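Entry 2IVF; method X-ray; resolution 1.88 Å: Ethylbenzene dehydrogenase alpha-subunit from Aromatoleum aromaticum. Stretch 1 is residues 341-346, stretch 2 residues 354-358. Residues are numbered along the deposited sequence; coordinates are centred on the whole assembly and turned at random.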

ATOM      1  N   LYS A 341      37.972   3.315  29.564  1.00 23.85           N
ATOM      2  CA  LYS A 341      37.335   2.015  29.628  1.00 24.19           C
ATOM      3  C   LYS A 341      36.696   1.833  30.991  1.00 23.20           C
ATOM      4  O   LYS A 341      37.155   2.407  31.989  1.00 21.78           O
ATOM      5  N   PHE A 342      35.616   1.064  31.033  1.00 22.91           N
ATOM      6  CA  PHE A 342      34.960   0.786  32.307  1.00 22.87           C
ATOM      7  C   PHE A 342      36.002   0.317  33.336  1.00 22.94           C
ATOM      8  O   PHE A 342      36.908  -0.487  33.020  1.00 21.60           O
ATOM      9  N   LEU A 343      35.882   0.844  34.553  1.00 22.28           N
ATOM     10  CA  LEU A 343      36.680   0.366  35.672  1.00 22.45           C
ATOM     11  C   LEU A 343      36.289  -1.075  35.957  1.00 22.67           C
ATOM     12  O   LEU A 343      35.098  -1.350  36.167  1.00 22.88           O
ATOM     13  N   SER A 344      37.276  -1.976  35.943  1.00 22.68           N
ATOM     14  CA  SER A 344      37.034  -3.394  36.165  1.00 22.50           C
ATOM     15  C   SER A 344      37.700  -3.888  37.435  1.00 22.72           C
ATOM     16  O   SER A 344      38.625  -3.252  37.978  1.00 21.75           O
ATOM     17  N   ALA A 345      37.208  -5.022  37.924  1.00 23.22           N
ATOM     18  CA  ALA A 345      37.732  -5.623  39.136  1.00 23.26           C
ATOM     19  C   ALA A 345      39.154  -6.086  38.874  1.00 23.83           C
ATOM     20  O   ALA A 345      39.970  -6.096  39.781  1.00 22.77           O
ATOM     21  N   GLU A 346      39.444  -6.451  37.619  1.00 24.71           N
ATOM     22  CA  GLU A 346      40.809  -6.777  37.193  1.00 25.65           C
ATOM     23  C   GLU A 346      41.741  -5.611  37.499  1.00 25.70           C
ATOM     24  O   GLU A 346      42.798  -5.793  38.063  1.00 26.34           O
ATOM     25  N   LYS A 354      35.196  -8.156  33.519  1.00 24.47           N
ATOM     26  CA  LYS A 354      33.874  -7.663  33.218  1.00 24.44           C
ATOM     27  C   LYS A 354      33.072  -7.424  34.497  1.00 23.45           C
ATOM     28  O   LYS A 354      31.865  -7.308  34.445  1.00 22.48           O
ATOM     29  N   GLN A 355      33.754  -7.358  35.645  1.00 22.40           N
ATOM     30  CA  GLN A 355      33.120  -6.911  36.871  1.00 22.08           C
ATOM     31  C   GLN A 355      33.309  -5.400  36.958  1.00 21.61           C
ATOM     32  O   GLN A 355      34.432  -4.887  36.994  1.00 21.66           O
ATOM     33  N   PHE A 356      32.204  -4.683  37.002  1.00 20.87           N
ATOM     34  CA  PHE A 356      32.260  -3.225  36.950  1.00 20.84           C
ATOM     35  C   PHE A 356      31.774  -2.605  38.247  1.00 20.82           C
ATOM     36  O   PHE A 356      31.397  -3.334  39.188  1.00 20.12           O
ATOM     37  N   TYR A 357      31.835  -1.270  38.320  1.00 20.51           N
ATOM     38  CA  TYR A 357      31.612  -0.567  39.570  1.00 20.84           C
ATOM     39  C   TYR A 357      30.638   0.582  39.515  1.00 20.90           C
ATOM     40  O   TYR A 357      30.590   1.337  38.536  1.00 20.67           O
ATOM     41  N   PHE A 358      29.862   0.685  40.593  1.00 21.64           N
ATOM     42  CA  PHE A 358      29.161   1.899  40.972  1.00 22.23           C
ATOM     43  C   PHE A 358      30.040   2.683  41.944  1.00 23.24           C
ATOM     44  O   PHE A 358      31.029   2.165  42.482  1.00 21.35           O
TER

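The two stretches belong to one chain, and the end-to-end directions of their touching parts are 113° apart. Together they bury 354 Å².

Aromatic and apolar packing makes up much of the contact. The CA-to-CB bond of Phe 342 points toward the second stretch, but its ring, with chi1 m, leads away. CB of Phe 342 therefore makes the closest approach, 3.6 Å from CD1 of Phe 356. Phe 356 is also m. It sets out sideways, and its ring then comes nearer to the first stretch. CG of Phe 342 lies over one face of this ring. The two rings are oblique, with centroids 5.2 Å apart and planes at 38°.

Tyr 357, again m, points toward the first stretch and has the largest covered area of any residue here. Leu 343, with chi1 t and chi2 p, sets its CG 3.9 Å from CD2 of Tyr 357. Farther along the same ring, CE2 of Tyr 357 is 4.3 Å from CB of Ala 345. OH of Tyr 357 reaches to 3.6 Å from CB of Ala 345. The small methyl of Ala 345 also meets the start of the Gln 355 side chain, with the two CB atoms 3.6 Å apart.

The direct hydrogen bond between the stretches is made by backbone atoms. N of Ala 345 donates to O of Gln 355 at 2.9 Å. The same O of Gln 355 receives a CA-H...O contact from CA of Ser 344 at 3.1 Å. A second such contact joins CA of Phe 356 to O of Leu 343 at 3.5 Å. That O of Leu 343 also sits at the edges of two rings, 3.3 Å from CD1 of Phe 356 and 3.5 Å from CD2 of Tyr 357.

Water 1 adds an indirect link. It donates to O of Leu 343 at 2.6 Å and accepts from N of Tyr 357 at 2.8 Å, so it bridges the two backbones.

No side-chain hydrogen bond joins the two stretches. Ser 344, chi1 p, is the N-cap of a helix, and its side chain caps a backbone N just past the stretch. Gln 355, chi1 t and chi2 p, turns its end away from the first stretch. NE2 of Gln 355 donates to O of Phe 356 at 3.0 Å and is also bonded elsewhere in the structure. Lys 341, Glu 346, Lys 354 and Phe 358 place no side chain in the contact.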

ATOM      1  CB  LYS A 341      38.379   0.922  29.292  1.00 24.53           C
ATOM      2  CG  LYS A 341      38.450   0.678  27.755  1.00 25.27           C
ATOM      3  CD  LYS A 341      39.787   0.218  27.286  1.00 26.50           C
ATOM      4  CE  LYS A 341      39.922   0.304  25.756  1.00 26.20           C
ATOM      5  NZ  LYS A 341      38.783  -0.285  24.989  1.00 26.52           N
ATOM      6  CB  PHE A 342      33.867  -0.272  32.171  1.00 23.44           C
ATOM      7  CG  PHE A 342      32.634   0.192  31.433  1.00 22.56           C
ATOM      8  CD1 PHE A 342      31.710   1.031  32.041  1.00 22.53           C
ATOM      9  CD2 PHE A 342      32.386  -0.251  30.137  1.00 22.68           C
ATOM     10  CE1 PHE A 342      30.564   1.450  31.363  1.00 22.89           C
ATOM     11  CE2 PHE A 342      31.269   0.139  29.453  1.00 22.87           C
ATOM     12  CZ  PHE A 342      30.329   1.004  30.066  1.00 23.93           C
ATOM     13  CB  LEU A 343      36.416   1.214  36.908  1.00 22.55           C
ATOM     14  CG  LEU A 343      37.190   0.827  38.162  1.00 21.75           C
ATOM     15  CD1 LEU A 343      38.671   0.919  37.873  1.00 22.26           C
ATOM     16  CD2 LEU A 343      36.760   1.727  39.324  1.00 22.21           C
ATOM     17  CB  SER A 344      37.509  -4.237  34.985  1.00 22.40           C
ATOM     18  OG  SER A 344      38.891  -4.536  35.065  1.00 22.71           O
ATOM     19  CB  ALA A 345      36.857  -6.766  39.576  1.00 22.42           C
ATOM     20  CB  GLU A 346      40.875  -7.107  35.686  1.00 25.45           C
ATOM     21  CG  GLU A 346      42.181  -7.816  35.321  1.00 26.39           C
ATOM     22  CD  GLU A 346      42.405  -8.084  33.831  1.00 27.75           C
ATOM     23  OE1 GLU A 346      41.559  -7.790  32.994  1.00 28.18           O
ATOM     24  OE2 GLU A 346      43.492  -8.603  33.493  1.00 34.64           O
ATOM     25  CB  LYS A 354      33.175  -8.629  32.259  1.00 24.73           C
ATOM     26  CG  LYS A 354      33.880  -8.681  30.880  1.00 25.34           C
ATOM     27  CD  LYS A 354      32.931  -8.797  29.735  1.00 26.23           C
ATOM     28  CE  LYS A 354      32.346 -10.186  29.589  1.00 28.81           C
ATOM     29  NZ  LYS A 354      31.321 -10.201  28.514  1.00 26.65           N
ATOM     30  CB  GLN A 355      33.699  -7.617  38.089  1.00 21.64           C
ATOM     31  CG  GLN A 355      33.173  -7.101  39.445  1.00 22.79           C
ATOM     32  CD  GLN A 355      31.669  -7.304  39.624  1.00 23.51           C
ATOM     33  OE1 GLN A 355      31.205  -8.429  39.777  1.00 25.10           O
ATOM     34  NE2 GLN A 355      30.916  -6.221  39.625  1.00 21.94           N
ATOM     35  CB  PHE A 356      31.517  -2.712  35.736  1.00 20.89           C
ATOM     36  CG  PHE A 356      31.997  -3.295  34.453  1.00 20.84           C
ATOM     37  CD1 PHE A 356      33.331  -3.248  34.100  1.00 22.16           C
ATOM     38  CD2 PHE A 356      31.115  -3.879  33.578  1.00 21.05           C
ATOM     39  CE1 PHE A 356      33.759  -3.781  32.919  1.00 20.59           C
ATOM     40  CE2 PHE A 356      31.553  -4.410  32.388  1.00 21.21           C
ATOM     41  CZ  PHE A 356      32.869  -4.351  32.059  1.00 19.44           C
ATOM     42  CB  TYR A 357      32.925  -0.027  40.098  1.00 20.59           C
ATOM     43  CG  TYR A 357      33.873  -1.104  40.558  1.00 21.74           C
ATOM     44  CD1 TYR A 357      33.889  -1.510  41.885  1.00 21.06           C
ATOM     45  CD2 TYR A 357      34.717  -1.737  39.661  1.00 21.85           C
ATOM     46  CE1 TYR A 357      34.695  -2.484  42.300  1.00 21.11           C
ATOM     47  CE2 TYR A 357      35.548  -2.716  40.072  1.00 22.23           C
ATOM     48  CZ  TYR A 357      35.547  -3.083  41.400  1.00 22.21           C
ATOM     49  OH  TYR A 357      36.398  -4.053  41.850  1.00 21.03           O
ATOM     50  CB  PHE A 358      27.874   1.589  41.733  1.00 23.32           C
ATOM     51  CG  PHE A 358      26.849   0.805  40.961  1.00 22.70           C
ATOM     52  CD1 PHE A 358      26.421   1.202  39.732  1.00 24.63           C
ATOM     53  CD2 PHE A 358      26.266  -0.320  41.522  1.00 24.55           C
ATOM     54  CE1 PHE A 358      25.433   0.490  39.056  1.00 24.21           C
ATOM     55  CE2 PHE A 358      25.281  -1.033  40.847  1.00 24.28           C
ATOM     56  CZ  PHE A 358      24.862  -0.621  39.616  1.00 24.71           C
TER
HETATM   57  O   HOH W   1      33.048   0.259  36.351  1.00 26.60           O